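Long-range contact in uric acid degradation bifunctional protein PucL (PDB 6A4M), which probably catalyses the oxidation of uric acid, as the urate oxidase part of a bifunctional enzyme that also carries a decarboxylase activity of urate breakdown: residues 27-32 / 220-225. Numbering follows the deposited sequence.
Sequences SSFAGR and AAEQVR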
ATOM      1  N   SER A  27       4.765 -14.819  -3.188  1.00 39.90           N
ATOM      2  CA  SER A  27       3.666 -14.092  -3.830  1.00 38.55           C
ATOM      3  C   SER A  27       3.571 -14.425  -5.316  1.00 38.00           C
ATOM      4  O   SER A  27       4.581 -14.426  -6.020  1.00 37.76           O
ATOM      5  CB  SER A  27       3.870 -12.582  -3.660  1.00 38.80           C
ATOM      6  OG  SER A  27       2.786 -11.832  -4.190  1.00 37.59           O
ATOM      7  N   SER A  28       2.349 -14.672  -5.786  1.00 37.22           N
ATOM      8  CA  SER A  28       2.097 -14.916  -7.206  1.00 37.21           C
ATOM      9  C   SER A  28       2.111 -13.639  -8.053  1.00 37.45           C
ATOM     10  O   SER A  28       1.983 -13.728  -9.275  1.00 38.47           O
ATOM     11  CB  SER A  28       0.754 -15.636  -7.405  1.00 37.42           C
ATOM     12  OG  SER A  28      -0.337 -14.729  -7.370  1.00 37.44           O
ATOM     13  N   PHE A  29       2.233 -12.466  -7.418  1.00 37.16           N
ATOM     14  CA  PHE A  29       2.282 -11.179  -8.128  1.00 36.93           C
ATOM     15  C   PHE A  29       3.288 -11.206  -9.279  1.00 37.63           C
ATOM     16  O   PHE A  29       4.473 -11.469  -9.061  1.00 37.50           O
ATOM     17  CB  PHE A  29       2.632 -10.032  -7.166  1.00 35.52           C
ATOM     18  CG  PHE A  29       2.631  -8.676  -7.817  1.00 34.43           C
ATOM     19  CD1 PHE A  29       1.431  -8.054  -8.149  1.00 33.70           C
ATOM     20  CD2 PHE A  29       3.826  -8.023  -8.115  1.00 33.96           C
ATOM     21  CE1 PHE A  29       1.421  -6.809  -8.762  1.00 33.05           C
ATOM     22  CE2 PHE A  29       3.823  -6.775  -8.725  1.00 33.26           C
ATOM     23  CZ  PHE A  29       2.617  -6.169  -9.050  1.00 33.13           C
ATOM     24  N   ALA A  30       2.796 -10.950 -10.492  1.00 38.41           N
ATOM     25  CA  ALA A  30       3.621 -10.933 -11.701  1.00 39.48           C
ATOM     26  C   ALA A  30       3.431  -9.645 -12.512  1.00 39.98           C
ATOM     27  O   ALA A  30       3.732  -9.615 -13.710  1.00 41.21           O
ATOM     28  CB  ALA A  30       3.299 -12.151 -12.556  1.00 39.74           C
ATOM     29  N   GLY A  31       2.956  -8.584 -11.854  1.00 38.86           N
ATOM     30  CA  GLY A  31       2.670  -7.308 -12.511  1.00 37.80           C
ATOM     31  C   GLY A  31       1.214  -6.901 -12.378  1.00 36.73           C
ATOM     32  O   GLY A  31       0.424  -7.581 -11.717  1.00 36.56           O
ATOM     33  N   ARG A  32       0.874  -5.783 -13.018  1.00 35.07           N
ATOM     34  CA  ARG A  32      -0.482  -5.231 -13.018  1.00 34.47           C
ATOM     35  C   ARG A  32      -0.860  -4.850 -14.446  1.00 33.87           C
ATOM     36  O   ARG A  32      -0.112  -4.125 -15.112  1.00 34.29           O
ATOM     37  CB  ARG A  32      -0.561  -3.973 -12.144  1.00 34.30           C
ATOM     38  CG  ARG A  32      -0.239  -4.161 -10.668  1.00 33.91           C
ATOM     39  CD  ARG A  32      -0.048  -2.814  -9.978  1.00 33.76           C
ATOM     40  NE  ARG A  32       0.507  -2.940  -8.626  1.00 33.60           N
ATOM     41  CZ  ARG A  32       1.100  -1.960  -7.934  1.00 33.01           C
ATOM     42  NH1 ARG A  32       1.247  -0.735  -8.440  1.00 32.68           N
ATOM     43  NH2 ARG A  32       1.563  -2.212  -6.712  1.00 32.57           N
ATOM     44  N   ALA A 220       6.117  -4.024  -4.769  1.00 32.75           N
ATOM     45  CA  ALA A 220       4.664  -3.962  -4.875  1.00 32.77           C
ATOM     46  C   ALA A 220       4.015  -4.241  -3.518  1.00 32.36           C
ATOM     47  O   ALA A 220       4.496  -5.077  -2.746  1.00 32.05           O
ATOM     48  CB  ALA A 220       4.164  -4.953  -5.917  1.00 32.82           C
ATOM     49  N   ALA A 221       2.920  -3.537  -3.240  1.00 31.94           N
ATOM     50  CA  ALA A 221       2.134  -3.754  -2.024  1.00 31.44           C
ATOM     51  C   ALA A 221       1.533  -5.164  -1.982  1.00 31.39           C
ATOM     52  O   ALA A 221       1.362  -5.731  -0.903  1.00 31.03           O
ATOM     53  CB  ALA A 221       1.037  -2.703  -1.907  1.00 31.16           C
ATOM     54  N   GLU A 222       1.232  -5.722  -3.158  1.00 31.25           N
ATOM     55  CA  GLU A 222       0.747  -7.103  -3.287  1.00 30.83           C
ATOM     56  C   GLU A 222       1.730  -8.109  -2.680  1.00 30.82           C
ATOM     57  O   GLU A 222       1.326  -9.008  -1.946  1.00 31.13           O
ATOM     58  CB  GLU A 222       0.492  -7.466  -4.760  1.00 30.49           C
ATOM     59  CG  GLU A 222      -0.699  -6.758  -5.409  1.00 30.37           C
ATOM     60  CD  GLU A 222      -0.350  -5.467  -6.146  1.00 30.51           C
ATOM     61  OE1 GLU A 222       0.674  -4.818  -5.817  1.00 29.35           O
ATOM     62  OE2 GLU A 222      -1.123  -5.088  -7.056  1.00 30.45           O
ATOM     63  N   GLN A 223       3.015  -7.943  -2.986  1.00 31.52           N
ATOM     64  CA  GLN A 223       4.067  -8.837  -2.481  1.00 32.00           C
ATOM     65  C   GLN A 223       4.310  -8.669  -0.973  1.00 32.38           C
ATOM     66  O   GLN A 223       4.489  -9.664  -0.264  1.00 32.43           O
ATOM     67  CB  GLN A 223       5.372  -8.630  -3.257  1.00 31.99           C
ATOM     68  CG  GLN A 223       5.282  -9.046  -4.721  1.00 32.44           C
ATOM     69  CD  GLN A 223       6.478  -8.596  -5.547  1.00 32.61           C
ATOM     70  OE1 GLN A 223       6.885  -7.432  -5.492  1.00 32.11           O
ATOM     71  NE2 GLN A 223       7.044  -9.520  -6.324  1.00 32.06           N
ATOM     72  N   VAL A 224       4.308  -7.424  -0.495  1.00 32.36           N
ATOM     73  CA  VAL A 224       4.436  -7.134   0.944  1.00 32.99           C
ATOM     74  C   VAL A 224       3.276  -7.767   1.722  1.00 33.51           C
ATOM     75  O   VAL A 224       3.471  -8.341   2.793  1.00 33.61           O
ATOM     76  CB  VAL A 224       4.480  -5.610   1.228  1.00 32.96           C
ATOM     77  CG1 VAL A 224       4.403  -5.318   2.728  1.00 33.12           C
ATOM     78  CG2 VAL A 224       5.739  -4.984   0.639  1.00 33.05           C
ATOM     79  N   ARG A 225       2.077  -7.639   1.162  1.00 34.29           N
ATOM     80  CA  ARG A 225       0.857  -8.212   1.726  1.00 34.82           C
ATOM     81  C   ARG A 225       0.929  -9.737   1.849  1.00 35.32           C
ATOM     82  O   ARG A 225       0.619 -10.289   2.904  1.00 36.13           O
ATOM     83  CB  ARG A 225      -0.333  -7.795   0.854  1.00 34.74           C
ATOM     84  CG  ARG A 225      -1.709  -8.237   1.331  1.00 35.09           C
ATOM     85  CD  ARG A 225      -2.197  -9.508   0.651  1.00 35.28           C
ATOM     86  NE  ARG A 225      -2.031  -9.476  -0.803  1.00 35.48           N
ATOM     87  CZ  ARG A 225      -2.837  -8.860  -1.669  1.00 35.31           C
ATOM     88  NH1 ARG A 225      -3.915  -8.188  -1.262  1.00 35.53           N
ATOM     89  NH2 ARG A 225      -2.557  -8.915  -2.971  1.00 35.07           N
TER
HETATM   90  O   HOH W   1       5.872 -12.180  -6.778  1.00 26.05           O
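Arg-32 and Glu-222 illustrate how a side-on salt bridge can tie a loop to the first turn of a helix. NH2 of Arg-32 meets the syn lone pair of Glu-222 OE1 at 2.9 Å, with an N-H...O angle of 160°, while its NE reaches Glu-222 OE2 at 3.1 Å along a more bent path; the two flat groups are nearly coplanar, though OE2 is tilted from the guanidinium plane. The extended arginine chain delivers the guanidinium, and a bend at chi2 (93°) turns the carboxylate to it. Beside this pair, Glu-222 CD approaches the Phe-29 ring obliquely, 3.4 Å from CE1; Ala-220 CB sits over one ring face, and the Gln-223 side chain crosses that of Phe-29, its amide plane 57° from the ring. One water takes a hydrogen bond from Gln-223 NE2 and donates to the carbonyls of Ser-27 and Phe-29. Farther out, Tyr-218 OH bonds Arg-32 NH1, Lys-22 O accepts from Gln-223 NE2, and Asp-226 OD2 is hydrogen-bonded to Ser-27 OG. A leucine in place of Arg-32 would probably leave the Glu-222 carboxylate without its charged mate and freer to turn. Lying against a phenylalanine ring, the ion pair joining helix 221-233 to the loop is probably strengthened by partial shielding from solvent.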